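Kallistatin (Homo sapiens, PDB 6F4V) inhibits tissue kallikrein by forming a stable equimolar complex with the enzyme, which cleaves it at the reactive site and so generates a small C-terminal fragment. Local coordinates at residues 39-43 with 292-296; 308-312 with 337-341; 72-76 with 114-118; 125-129 with 155-161; 88-94 with 166-172. All coordinates share one frame; numbering follows the deposited sequence.

Interaction 1 of 5, residues 39-43 with 292-296; sequences AYAML and FTDLF
The hydroxyl of Tyr-40 comes up to the edge of the Phe-296 ring, in its plane, with OH 3.5 Å from Phe-296 CZ, while its hydrogen bond goes outside the two segments to OG of Ser-316. A tyrosine suits the place because it carries a single polar atom through an otherwise oily layer to a partner on strand 312-324. Beside the hydroxyl, the ring carbon CE2 of Tyr-40 receives the methyl CD2 of Leu-295 at 3.7 Å. That same methyl meets CD2 of Leu-43 at 3.8 Å, the two leucines reaching toward each other tip to tip. Each keeps CG anti to its backbone N (chi1 177° in Leu-43, 175° in Leu-295), which sends the branches from helix 33-44 and the loop toward each other. Phe-292 closes the other end, its CE2 lying 4.2 Å from CD2 of Tyr-40 with the ring planes turned 73° apart. Leu-287 touches Tyr-40 and both phenylalanines, and Phe-337 of strand 328-340 touches Tyr-40, Leu-43 and Leu-295, so the contact continues into the main sheet of the serpin fold. No hydrogen bond joins the two segments; with the one hydroxyl paired elsewhere, cohesion here rests on burial and close fit of apolar side chains, which constrains shape more than direction.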
# COMPACT_ATOMS: atom_id res chain seq x y z
N ALA A 39 -0.40 9.75 -3.31
CA ALA A 39 0.69 10.43 -4.04
C ALA A 39 0.21 10.98 -5.39
O ALA A 39 0.44 12.14 -5.74
CB ALA A 39 1.88 9.50 -4.23
N TYR A 40 -0.45 10.12 -6.13
CA TYR A 40 -0.91 10.49 -7.47
C TYR A 40 -2.09 11.46 -7.46
O TYR A 40 -2.15 12.37 -8.29
CB TYR A 40 -1.15 9.24 -8.31
CG TYR A 40 0.16 8.67 -8.84
CD1 TYR A 40 1.11 8.09 -8.00
CD2 TYR A 40 0.47 8.76 -10.18
CE1 TYR A 40 2.31 7.59 -8.49
CE2 TYR A 40 1.65 8.24 -10.68
CZ TYR A 40 2.57 7.68 -9.84
OH TYR A 40 3.74 7.22 -10.39
N ALA A 41 -2.98 11.33 -6.48
CA ALA A 41 -4.04 12.33 -6.32
C ALA A 41 -3.45 13.70 -5.97
O ALA A 41 -3.83 14.74 -6.56
CB ALA A 41 -5.04 11.88 -5.29
N MET A 42 -2.45 13.72 -5.09
CA MET A 42 -1.76 14.97 -4.80
C MET A 42 -1.08 15.59 -6.04
O MET A 42 -1.22 16.80 -6.29
CB MET A 42 -0.75 14.77 -3.68
CG MET A 42 -0.09 16.07 -3.24
SD MET A 42 0.93 15.79 -1.77
CE MET A 42 2.31 15.00 -2.40
N LEU A 43 -0.35 14.77 -6.79
CA LEU A 43 0.28 15.18 -8.04
C LEU A 43 -0.71 15.82 -9.00
O LEU A 43 -0.36 16.83 -9.66
CB LEU A 43 0.94 13.97 -8.73
CG LEU A 43 1.58 14.23 -10.09
CD1 LEU A 43 2.78 15.13 -9.98
CD2 LEU A 43 1.97 12.91 -10.71
N PHE A 292 -2.33 5.15 -16.98
CA PHE A 292 -1.53 6.36 -16.81
C PHE A 292 -0.63 6.65 -18.02
O PHE A 292 0.43 7.27 -17.87
CB PHE A 292 -0.70 6.29 -15.53
CG PHE A 292 -1.56 6.18 -14.27
CD1 PHE A 292 -2.08 4.95 -13.89
CD2 PHE A 292 -1.88 7.30 -13.54
CE1 PHE A 292 -2.87 4.83 -12.76
CE2 PHE A 292 -2.67 7.18 -12.40
CZ PHE A 292 -3.15 5.95 -12.01
N THR A 293 -1.05 6.24 -19.21
CA THR A 293 -0.24 6.53 -20.41
C THR A 293 -0.05 8.03 -20.63
O THR A 293 1.07 8.45 -20.95
CB THR A 293 -0.84 5.90 -21.67
OG1 THR A 293 -2.22 6.30 -21.76
CG2 THR A 293 -0.73 4.43 -21.58
N ASP A 294 -1.08 8.84 -20.42
CA ASP A 294 -0.94 10.29 -20.60
C ASP A 294 0.13 10.86 -19.70
O ASP A 294 1.02 11.59 -20.17
CB ASP A 294 -2.24 11.05 -20.39
CG ASP A 294 -2.05 12.57 -20.50
OD1 ASP A 294 -1.96 13.04 -21.65
OD2 ASP A 294 -1.95 13.27 -19.44
N LEU A 295 0.06 10.55 -18.41
CA LEU A 295 0.97 11.14 -17.44
C LEU A 295 2.44 10.89 -17.75
O LEU A 295 3.31 11.78 -17.54
CB LEU A 295 0.64 10.65 -16.00
CG LEU A 295 1.60 11.10 -14.91
CD1 LEU A 295 1.61 12.62 -14.82
CD2 LEU A 295 1.23 10.53 -13.54
N PHE A 296 2.74 9.70 -18.23
CA PHE A 296 4.12 9.29 -18.54
C PHE A 296 4.52 9.53 -20.00
O PHE A 296 5.55 9.02 -20.43
CB PHE A 296 4.32 7.84 -18.13
CG PHE A 296 4.27 7.67 -16.64
CD1 PHE A 296 5.32 8.12 -15.85
CD2 PHE A 296 3.15 7.15 -16.02
CE1 PHE A 296 5.25 8.04 -14.45
CE2 PHE A 296 3.10 7.02 -14.64
CZ PHE A 296 4.15 7.46 -13.86

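Interaction 2 of 5, residues 308-312 with 337-341; sequences QQKLE and FAIKF
Glu-312 and Lys-340 are joined by paired backbone hydrogen bonds, forming an antiparallel hydrogen-bonded pair where strands 312-324 and 328-340 meet at their ends. Glu-312 N gives to Lys-340 O at 2.8 Å, and Lys-340 N returns a bond of the same length to Glu-312 O. CA-H...O contacts reinforce them, Leu-311 CA lying 3.3 Å from Lys-340 O. One water adds a polar bridge, donating to Lys-310 O and, at 2.6 Å, to OXT of Phe-341. The charged side chains run on the same face of the sheet without closing a salt bridge: OE2 of Glu-312 is 4.2 Å from NZ of Lys-340 and lies instead against its CE, so the attraction is probably modest and tempered by solvent. Apolar contacts take the other face, where CB of Leu-311 meets CG2 of Ile-339 at 3.7 Å, their side chains crossing at about a right angle. Farther out, the amide of Gln-309, its chain bent at chi2 (-75°), folds against the Phe-341 ring with the two planes 48° apart and OE1 3.4 Å from CD2 of Phe-341. A long flexible amide suits this edge, since it can cover a ring yet remain wetted. Phe-341 ends the chain in a carboxylate, and strand 328-340 lies between strands 159-172 and 312-324, consistent with the cleaved, loop-inserted state of serpins. Sequence-independent backbone bonds hold the end of the strand, while a water takes up the terminal carboxylate and the charges at the rim attract only loosely.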
# COMPACT_ATOMS: atom_id res chain seq x y z
N GLN A 308 7.08 28.48 -15.55
CA GLN A 308 8.45 28.88 -15.89
C GLN A 308 9.17 27.90 -16.83
O GLN A 308 10.08 28.32 -17.56
CB GLN A 308 9.27 29.07 -14.60
CG GLN A 308 10.63 29.73 -14.81
CD GLN A 308 11.44 29.86 -13.53
OE1 GLN A 308 10.91 30.21 -12.46
NE2 GLN A 308 12.73 29.60 -13.63
N GLN A 309 8.79 26.62 -16.79
CA GLN A 309 9.33 25.60 -17.69
C GLN A 309 8.19 24.64 -18.07
O GLN A 309 7.18 24.53 -17.35
CB GLN A 309 10.43 24.77 -16.99
CG GLN A 309 11.67 25.53 -16.54
CD GLN A 309 12.61 25.92 -17.68
OE1 GLN A 309 12.40 25.57 -18.85
NE2 GLN A 309 13.66 26.64 -17.33
N LYS A 310 8.38 23.96 -19.21
CA LYS A 310 7.50 22.85 -19.60
C LYS A 310 7.95 21.57 -18.89
O LYS A 310 9.09 21.12 -19.06
CB LYS A 310 7.48 22.65 -21.12
CG LYS A 310 6.75 23.79 -21.81
CD LYS A 310 6.15 23.40 -23.15
CE LYS A 310 5.49 24.63 -23.78
NZ LYS A 310 4.65 24.30 -24.96
N LEU A 311 7.05 21.00 -18.09
CA LEU A 311 7.42 19.93 -17.19
C LEU A 311 7.00 18.57 -17.71
O LEU A 311 5.98 18.45 -18.38
CB LEU A 311 6.79 20.15 -15.82
CG LEU A 311 7.23 21.43 -15.09
CD1 LEU A 311 6.62 21.44 -13.71
CD2 LEU A 311 8.75 21.53 -14.98
N GLU A 312 7.76 17.54 -17.38
CA GLU A 312 7.29 16.19 -17.67
C GLU A 312 7.64 15.22 -16.54
O GLU A 312 8.50 15.50 -15.68
CB GLU A 312 7.78 15.75 -19.06
CG GLU A 312 9.22 15.38 -19.14
CD GLU A 312 9.73 15.30 -20.59
OE1 GLU A 312 8.94 15.00 -21.53
OE2 GLU A 312 10.95 15.55 -20.76
N PHE A 337 7.59 10.66 -6.75
CA PHE A 337 7.31 11.06 -8.13
C PHE A 337 8.16 12.27 -8.48
O PHE A 337 7.97 13.32 -7.88
CB PHE A 337 5.84 11.40 -8.33
CG PHE A 337 5.44 11.47 -9.77
CD1 PHE A 337 5.66 12.61 -10.53
CD2 PHE A 337 4.88 10.38 -10.37
CE1 PHE A 337 5.29 12.61 -11.88
CE2 PHE A 337 4.52 10.40 -11.70
CZ PHE A 337 4.73 11.50 -12.45
N ALA A 338 9.05 12.12 -9.46
CA ALA A 338 9.97 13.16 -9.87
C ALA A 338 9.48 13.80 -11.16
O ALA A 338 8.94 13.13 -12.05
CB ALA A 338 11.37 12.58 -10.03
N ILE A 339 9.66 15.13 -11.23
CA ILE A 339 9.23 15.95 -12.35
C ILE A 339 10.46 16.63 -12.90
O ILE A 339 11.24 17.20 -12.12
CB ILE A 339 8.28 17.08 -11.88
CG1 ILE A 339 7.08 16.54 -11.13
CG2 ILE A 339 7.83 17.95 -13.05
CD1 ILE A 339 6.14 15.77 -12.00
N LYS A 340 10.65 16.57 -14.21
CA LYS A 340 11.81 17.20 -14.86
C LYS A 340 11.36 18.21 -15.92
O LYS A 340 10.18 18.32 -16.22
CB LYS A 340 12.71 16.13 -15.49
CG LYS A 340 12.06 15.39 -16.65
CD LYS A 340 12.94 14.28 -17.17
CE LYS A 340 12.41 13.79 -18.51
NZ LYS A 340 12.59 12.33 -18.67
N PHE A 341 12.33 18.91 -16.49
CA PHE A 341 12.06 19.84 -17.60
C PHE A 341 13.01 19.58 -18.78
O PHE A 341 13.81 18.63 -18.80
CB PHE A 341 12.15 21.29 -17.13
CG PHE A 341 13.56 21.80 -17.00
CD1 PHE A 341 14.41 21.33 -16.00
CD2 PHE A 341 14.03 22.78 -17.88
CE1 PHE A 341 15.71 21.80 -15.88
CE2 PHE A 341 15.33 23.26 -17.76
CZ PHE A 341 16.17 22.77 -16.76
OXT PHE A 341 12.98 20.33 -19.76
O HOH W 1 11.26 22.20 -20.24

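Interaction 3 of 5, residues 72-76 with 114-118; sequences HRGFQ and MAVYE
His-72, Phe-75 and Tyr-117 form an aromatic cluster where helix 68-83 packs against the C-terminal part of helix 107-117. This is the tight side. OH of Tyr-117 and ND1 of His-72 share a hydrogen bond of 2.8 Å in which either could be the donor. It is made at the edge of both rings, whose planes stand 87° apart, neither covering the other, and it probably limits the rotation of the imidazole. A histidine and a tyrosine suit this buried spot because each brings a flat ring, and ND1 of one meets the hydroxyl of the other. Phe-75 adds its CB, 3.6 Å from CE2 of Tyr-117, before its ring turns off toward Ile-5 and Phe-61. Behind the cluster, Ala-41 and Met-42 of helix 33-44 pack on Tyr-117.

Val-116 sits between the two sides. Its branch CG1, anti to the backbone N (chi1 176°), wedges against the first helix, and a compact beta-branched residue fits where CA of Gln-76 and CA of Val-116 are 4.9 Å apart. On the outer side the fit relaxes. Arg-73 and Gln-76 reach outward and bond to each other, NH1 of Arg-73 giving to OE1 of Gln-76 at 2.9 Å with the acceptor in the guanidinium plane; the long polar chains can roof the seam while facing solvent. A water completes this side, donating to both Gln-76 O and Val-116 O. The tightest fit around Val-116 is its methyl CG1 set against a backbone carbonyl, 3.1 Å from O of His-72.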
# COMPACT_ATOMS: atom_id res chain seq x y z
N HIS A 72 -10.46 15.16 -3.50
CA HIS A 72 -9.43 15.77 -2.66
C HIS A 72 -9.87 15.93 -1.21
O HIS A 72 -9.11 15.61 -0.29
CB HIS A 72 -8.96 17.08 -3.26
CG HIS A 72 -8.21 16.89 -4.54
ND1 HIS A 72 -7.04 16.16 -4.59
CD2 HIS A 72 -8.45 17.33 -5.80
CE1 HIS A 72 -6.60 16.16 -5.84
NE2 HIS A 72 -7.44 16.85 -6.60
N ARG A 73 -11.09 16.38 -0.99
CA ARG A 73 -11.63 16.44 0.36
C ARG A 73 -11.76 15.05 1.01
O ARG A 73 -11.54 14.89 2.22
CB ARG A 73 -12.97 17.19 0.35
CG ARG A 73 -12.84 18.64 -0.09
CD ARG A 73 -11.81 19.43 0.71
NE ARG A 73 -11.66 20.80 0.23
CZ ARG A 73 -10.83 21.71 0.76
NH1 ARG A 73 -10.09 21.41 1.84
NH2 ARG A 73 -10.75 22.92 0.22
N GLY A 74 -12.10 14.04 0.20
CA GLY A 74 -12.09 12.65 0.64
C GLY A 74 -10.72 12.24 1.16
O GLY A 74 -10.60 11.70 2.26
N PHE A 75 -9.68 12.52 0.39
CA PHE A 75 -8.30 12.21 0.86
C PHE A 75 -7.94 13.00 2.11
O PHE A 75 -7.34 12.46 3.01
CB PHE A 75 -7.25 12.44 -0.24
CG PHE A 75 -7.12 11.29 -1.20
CD1 PHE A 75 -6.46 10.11 -0.80
CD2 PHE A 75 -7.65 11.34 -2.45
CE1 PHE A 75 -6.33 9.04 -1.65
CE2 PHE A 75 -7.51 10.26 -3.33
CZ PHE A 75 -6.85 9.10 -2.91
N GLN A 76 -8.29 14.28 2.15
CA GLN A 76 -8.01 15.10 3.32
C GLN A 76 -8.60 14.46 4.57
O GLN A 76 -7.93 14.35 5.59
CB GLN A 76 -8.60 16.51 3.16
CG GLN A 76 -8.23 17.45 4.31
CD GLN A 76 -8.92 18.79 4.21
OE1 GLN A 76 -9.81 18.99 3.39
NE2 GLN A 76 -8.50 19.73 5.02
N MET A 114 -0.56 21.63 0.60
CA MET A 114 -0.50 21.82 2.05
C MET A 114 -1.89 21.69 2.69
O MET A 114 -2.03 21.02 3.69
CB MET A 114 0.13 23.18 2.37
CG MET A 114 1.63 23.18 2.18
SD MET A 114 2.40 24.79 2.53
CE MET A 114 2.16 25.59 0.97
N ALA A 115 -2.90 22.33 2.11
CA ALA A 115 -4.26 22.29 2.66
C ALA A 115 -4.84 20.86 2.68
O ALA A 115 -5.38 20.42 3.68
CB ALA A 115 -5.16 23.24 1.89
N VAL A 116 -4.69 20.12 1.57
CA VAL A 116 -5.35 18.82 1.45
C VAL A 116 -4.49 17.67 1.95
O VAL A 116 -4.99 16.77 2.63
CB VAL A 116 -5.80 18.57 -0.02
CG1 VAL A 116 -6.40 17.18 -0.21
CG2 VAL A 116 -6.82 19.60 -0.41
N TYR A 117 -3.21 17.65 1.57
CA TYR A 117 -2.36 16.51 1.85
C TYR A 117 -1.39 16.79 2.99
O TYR A 117 -0.56 15.95 3.30
CB TYR A 117 -1.65 16.04 0.55
CG TYR A 117 -2.67 15.55 -0.47
CD1 TYR A 117 -3.24 16.42 -1.39
CD2 TYR A 117 -3.12 14.24 -0.45
CE1 TYR A 117 -4.21 16.00 -2.29
CE2 TYR A 117 -4.09 13.80 -1.34
CZ TYR A 117 -4.64 14.67 -2.24
OH TYR A 117 -5.63 14.23 -3.08
N GLU A 118 -1.49 17.96 3.61
CA GLU A 118 -0.52 18.41 4.63
C GLU A 118 0.93 18.25 4.20
O GLU A 118 1.78 17.87 4.99
CB GLU A 118 -0.78 17.68 5.95
CG GLU A 118 -2.22 17.91 6.42
CD GLU A 118 -2.35 18.01 7.92
OE1 GLU A 118 -3.16 17.23 8.49
OE2 GLU A 118 -1.68 18.86 8.53
O HOH W 2 -5.21 15.55 5.48

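Interaction 4 of 5, residues 125-129 with 155-161; sequences NFYDT and LKKDVLM
Phe-126 drives its ring into the start of strand 159-172, where Val-159 meets it over one face: CG1 of Val-159 stands 4.0 Å from the ring centroid, a CH-pi contact. At the ring edge, in plane, CD2 of Leu-155 approaches CD1 of Phe-126 at 4.0 Å. The backbone takes the rest, with CB of Phe-126 only 3.0 Å from Val-159 O and CE2 of Phe-126 3.4 Å from Leu-160 O. A broad flat side chain suits this place, bridging methyls and peptide groups together; an alanine here would probably open a gap beside Val-159 and Leu-155 and strip the cover from the carbonyls of Val-159 and Leu-160. Next to it Thr-129 slides past Leu-155, its CG2 3.4 Å from Leu-155 O, while its OG1 lies beside CG of Lys-157.

Turns behind these groups shape the two backbones. A type I turn runs from Asn-125 to Asp-128, and OD1 of Asn-125 accepts from Tyr-127 N at 3.2 Å as an Asx turn, the donor lying above the carbonyl plane. Asp-128 then N-caps helix 129-143 through Gly-131 N. Opposite, a second type I turn, Lys-156 to Val-159, leads into the strand, where Leu-160 and Met-161 make a classic beta bulge against Ile-339. Together the turns belong to the two connections, into and out of helix 129-143, that attach the helix crossing the main sheet in the serpin fold.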
# COMPACT_ATOMS: atom_id res chain seq x y z
N ASN A 125 18.81 21.63 -3.88
CA ASN A 125 19.56 21.93 -5.10
C ASN A 125 19.67 20.65 -5.91
O ASN A 125 20.47 19.77 -5.59
CB ASN A 125 20.95 22.48 -4.74
CG ASN A 125 21.81 22.72 -5.95
OD1 ASN A 125 21.32 22.82 -7.08
ND2 ASN A 125 23.12 22.84 -5.72
N PHE A 126 18.87 20.55 -6.97
CA PHE A 126 18.88 19.33 -7.81
C PHE A 126 20.14 19.15 -8.68
O PHE A 126 20.33 18.07 -9.26
CB PHE A 126 17.59 19.24 -8.65
CG PHE A 126 16.36 18.83 -7.83
CD1 PHE A 126 16.18 17.51 -7.44
CD2 PHE A 126 15.40 19.77 -7.46
CE1 PHE A 126 15.06 17.14 -6.69
CE2 PHE A 126 14.28 19.39 -6.72
CZ PHE A 126 14.12 18.08 -6.33
N TYR A 127 20.99 20.18 -8.78
CA TYR A 127 22.35 20.00 -9.35
C TYR A 127 23.19 19.08 -8.48
O TYR A 127 24.01 18.31 -8.98
CB TYR A 127 23.09 21.34 -9.54
CG TYR A 127 22.39 22.36 -10.43
CD1 TYR A 127 21.90 22.00 -11.70
CD2 TYR A 127 22.23 23.69 -10.00
CE1 TYR A 127 21.26 22.94 -12.51
CE2 TYR A 127 21.59 24.63 -10.81
CZ TYR A 127 21.11 24.25 -12.06
OH TYR A 127 20.48 25.19 -12.85
N ASP A 128 22.98 19.15 -7.17
CA ASP A 128 23.58 18.23 -6.21
C ASP A 128 22.69 16.96 -6.11
O ASP A 128 21.89 16.80 -5.19
CB ASP A 128 23.73 18.93 -4.86
CG ASP A 128 24.48 18.11 -3.83
OD1 ASP A 128 24.90 16.97 -4.12
OD2 ASP A 128 24.61 18.61 -2.69
N THR A 129 22.87 16.08 -7.08
CA THR A 129 22.14 14.83 -7.16
C THR A 129 22.38 13.96 -5.93
O THR A 129 21.42 13.45 -5.33
CB THR A 129 22.52 14.08 -8.46
OG1 THR A 129 22.20 14.92 -9.58
CG2 THR A 129 21.76 12.76 -8.59
N LEU A 155 18.03 9.70 -9.75
CA LEU A 155 17.54 11.07 -9.85
C LEU A 155 18.30 11.77 -10.98
O LEU A 155 19.52 11.87 -10.92
CB LEU A 155 17.77 11.79 -8.52
CG LEU A 155 17.15 13.18 -8.36
CD1 LEU A 155 15.64 13.06 -8.36
CD2 LEU A 155 17.65 13.84 -7.08
N LYS A 156 17.59 12.24 -12.01
CA LYS A 156 18.23 12.94 -13.12
C LYS A 156 18.60 14.37 -12.73
O LYS A 156 17.99 14.96 -11.82
CB LYS A 156 17.34 12.95 -14.35
CG LYS A 156 17.01 11.56 -14.89
CD LYS A 156 16.38 11.63 -16.28
CE LYS A 156 16.45 10.29 -17.00
NZ LYS A 156 15.70 9.22 -16.28
N LYS A 157 19.60 14.94 -13.41
CA LYS A 157 20.09 16.29 -13.07
C LYS A 157 19.12 17.40 -13.45
O LYS A 157 19.23 18.51 -12.94
CB LYS A 157 21.48 16.57 -13.70
CG LYS A 157 22.63 15.76 -13.08
CD LYS A 157 23.98 15.98 -13.77
CE LYS A 157 24.44 17.43 -13.77
NZ LYS A 157 24.36 18.10 -12.44
N ASP A 158 18.18 17.11 -14.35
CA ASP A 158 17.17 18.09 -14.81
C ASP A 158 15.82 18.00 -14.04
O ASP A 158 14.80 18.52 -14.50
CB ASP A 158 16.94 17.93 -16.32
CG ASP A 158 16.62 16.50 -16.75
OD1 ASP A 158 16.75 15.58 -15.91
OD2 ASP A 158 16.27 16.29 -17.93
N VAL A 159 15.82 17.32 -12.90
CA VAL A 159 14.64 17.28 -12.03
C VAL A 159 14.49 18.59 -11.28
O VAL A 159 15.49 19.14 -10.82
CB VAL A 159 14.73 16.08 -11.05
CG1 VAL A 159 13.68 16.17 -9.94
CG2 VAL A 159 14.59 14.78 -11.82
N LEU A 160 13.26 19.10 -11.19
CA LEU A 160 12.96 20.32 -10.44
C LEU A 160 12.03 20.11 -9.25
O LEU A 160 11.83 21.02 -8.45
CB LEU A 160 12.33 21.34 -11.39
CG LEU A 160 13.16 21.71 -12.64
CD1 LEU A 160 12.28 22.50 -13.61
CD2 LEU A 160 14.44 22.47 -12.29
N MET A 161 11.44 18.91 -9.12
CA MET A 161 10.59 18.63 -7.97
C MET A 161 10.48 17.12 -7.76
O MET A 161 10.39 16.37 -8.72
CB MET A 161 9.18 19.23 -8.15
CG MET A 161 8.27 19.06 -6.95
SD MET A 161 6.58 19.58 -7.31
CE MET A 161 5.87 18.02 -7.85

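Interaction 5 of 5, residues 88-94 with 166-172; sequences GLETRVG and YIYFKAL
Gly-88 opens the pairing by accepting at O from Leu-172 N, 3.0 Å away. Leu-89 turns to the opposite face from Glu-90, its CD1 resting 3.7 Å from CB of Ala-171, a small partner that leaves room for the branch. Glu-90 is held both ways by Lys-170, its N reaching Lys-170 O at 2.7 Å, while its extended side chain lies across Tyr-168. OE2 of Glu-90 takes NE of Arg-92 at 2.9 Å on its anti lone pair, in the guanidinium plane, and Arg-145 is its second partner. Thr-91 returns to the face of Leu-89 and pairs with Phe-169. The two strands run antiparallel, their directions 172° apart, neighbours in the large sheet of the serpin fold, with strand 328-340 on the far edge of strand 159-172.

Arg-92, bent at chi3 (-59°), passes its guanidinium obliquely across Tyr-168, whose CB lies over one of its faces, NH2 of Arg-92 3.5 Å from CG of Tyr-168. Glu-143 forms a salt bridge with its NH1, and a water links NH1 to OH of Tyr-166. Val-93 and Ile-167 lie side by side, CG2 of Val-93 3.7 Å from CG1 of Ile-167. A CB on Gly-94 would run into OH of Tyr-166; without one, the ring, its CG between backbone N and carbonyl carbon (chi1 66°), settles with N of Gly-94 3.5 Å above its plane. With an alanine in place of Tyr-166, the Gly-94 backbone would probably lose this cover and the water one of its partners. Gly-94 O in turn accepts from Tyr-166 N at 2.9 Å.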
# COMPACT_ATOMS: atom_id res chain seq x y z
N GLY A 88 -3.51 1.01 20.78
CA GLY A 88 -2.57 -0.07 20.40
C GLY A 88 -2.34 -0.13 18.89
O GLY A 88 -2.11 -1.26 18.32
N LEU A 89 -2.42 1.06 18.26
CA LEU A 89 -2.25 1.24 16.83
C LEU A 89 -1.66 2.59 16.43
O LEU A 89 -2.24 3.64 16.69
CB LEU A 89 -3.59 1.06 16.13
CG LEU A 89 -3.61 0.87 14.60
CD1 LEU A 89 -4.54 -0.27 14.19
CD2 LEU A 89 -3.97 2.17 13.89
N GLU A 90 -0.50 2.55 15.78
CA GLU A 90 0.13 3.73 15.22
C GLU A 90 -0.07 3.69 13.71
O GLU A 90 0.26 2.69 13.06
CB GLU A 90 1.63 3.76 15.56
CG GLU A 90 2.36 5.00 15.04
CD GLU A 90 3.87 4.94 15.22
OE1 GLU A 90 4.38 4.05 15.92
OE2 GLU A 90 4.59 5.81 14.67
N THR A 91 -0.71 4.73 13.18
CA THR A 91 -0.72 4.96 11.76
C THR A 91 -0.32 6.41 11.54
O THR A 91 -0.83 7.33 12.22
CB THR A 91 -2.09 4.64 11.14
OG1 THR A 91 -2.46 3.31 11.49
CG2 THR A 91 -2.04 4.76 9.64
N ARG A 92 0.64 6.61 10.64
CA ARG A 92 1.04 7.95 10.22
C ARG A 92 1.16 7.95 8.73
O ARG A 92 1.79 7.04 8.16
CB ARG A 92 2.37 8.37 10.82
CG ARG A 92 2.27 8.76 12.29
CD ARG A 92 3.60 9.13 12.90
NE ARG A 92 4.57 8.04 12.81
CZ ARG A 92 5.54 7.93 11.90
NH1 ARG A 92 5.73 8.84 10.95
NH2 ARG A 92 6.34 6.86 11.93
N VAL A 93 0.55 8.95 8.12
CA VAL A 93 0.65 9.18 6.68
C VAL A 93 1.00 10.64 6.49
O VAL A 93 0.42 11.51 7.13
CB VAL A 93 -0.63 8.84 5.95
CG1 VAL A 93 -0.46 9.09 4.45
CG2 VAL A 93 -1.03 7.39 6.21
N GLY A 94 2.01 10.91 5.67
CA GLY A 94 2.46 12.27 5.42
C GLY A 94 2.97 12.40 4.00
O GLY A 94 3.20 11.40 3.31
N TYR A 166 4.46 8.87 2.48
CA TYR A 166 4.82 7.66 3.24
C TYR A 166 3.65 7.27 4.12
O TYR A 166 2.77 8.11 4.45
CB TYR A 166 6.10 7.90 4.07
CG TYR A 166 5.83 8.92 5.14
CD1 TYR A 166 5.29 8.53 6.39
CD2 TYR A 166 6.05 10.27 4.91
CE1 TYR A 166 4.99 9.48 7.36
CE2 TYR A 166 5.77 11.21 5.87
CZ TYR A 166 5.25 10.82 7.10
OH TYR A 166 4.95 11.78 8.04
N ILE A 167 3.65 6.01 4.51
CA ILE A 167 2.73 5.46 5.47
C ILE A 167 3.55 4.56 6.38
O ILE A 167 4.41 3.82 5.93
CB ILE A 167 1.55 4.71 4.80
CG1 ILE A 167 0.62 4.08 5.85
CG2 ILE A 167 2.03 3.66 3.80
CD1 ILE A 167 -0.72 3.59 5.31
N TYR A 168 3.26 4.68 7.67
CA TYR A 168 3.85 3.86 8.70
C TYR A 168 2.71 3.32 9.55
O TYR A 168 1.84 4.09 9.98
CB TYR A 168 4.83 4.65 9.55
CG TYR A 168 5.46 3.73 10.58
CD1 TYR A 168 6.47 2.84 10.22
CD2 TYR A 168 4.99 3.67 11.89
CE1 TYR A 168 7.02 1.96 11.14
CE2 TYR A 168 5.54 2.78 12.82
CZ TYR A 168 6.56 1.94 12.45
OH TYR A 168 7.12 1.04 13.34
N PHE A 169 2.73 2.01 9.78
CA PHE A 169 1.67 1.28 10.45
C PHE A 169 2.29 0.31 11.43
O PHE A 169 3.06 -0.57 11.04
CB PHE A 169 0.87 0.50 9.40
CG PHE A 169 -0.20 -0.39 9.96
CD1 PHE A 169 -1.44 0.12 10.25
CD2 PHE A 169 0.02 -1.73 10.15
CE1 PHE A 169 -2.45 -0.69 10.74
CE2 PHE A 169 -1.00 -2.57 10.63
CZ PHE A 169 -2.24 -2.04 10.92
N LYS A 170 1.93 0.43 12.70
CA LYS A 170 2.39 -0.54 13.69
C LYS A 170 1.23 -0.78 14.63
O LYS A 170 0.68 0.17 15.22
CB LYS A 170 3.64 -0.02 14.45
CG LYS A 170 4.20 -1.07 15.42
CD LYS A 170 5.63 -0.77 15.91
CE LYS A 170 5.78 0.51 16.69
NZ LYS A 170 7.25 0.77 16.98
N ALA A 171 0.85 -2.04 14.75
CA ALA A 171 -0.38 -2.39 15.42
C ALA A 171 -0.26 -3.70 16.14
O ALA A 171 0.20 -4.68 15.60
CB ALA A 171 -1.52 -2.48 14.41
N LEU A 172 -0.74 -3.72 17.37
CA LEU A 172 -0.79 -4.94 18.16
C LEU A 172 -1.97 -5.84 17.77
O LEU A 172 -3.08 -5.35 17.51
CB LEU A 172 -0.97 -4.57 19.64
CG LEU A 172 0.17 -3.84 20.32
CD1 LEU A 172 -0.35 -3.28 21.65
CD2 LEU A 172 1.37 -4.75 20.54
O HOH W 3 4.39 11.33 10.44

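Interaction 1 is the most buried, and its chemistry is almost purely apolar; interaction 2 continues from it through Phe-337, but changes to backbone pairing, water and loose charges as the strand reaches the chain end. Interaction 3 packs on helix 33-44, which carries one segment of interaction 1, through Ala-41 and Met-42, and divides into an aromatic interior and a wet rim. Interactions 4 and 5 both use strand 159-172, with centres about 31 Å apart: turns and a single phenylalanine at its start, a regular hydrogen-bonded ladder with a charged face at its finish. Interactions 2 and 4 meet where Ile-339 bonds to Leu-160 and Met-161, tying strand 328-340 to its neighbour.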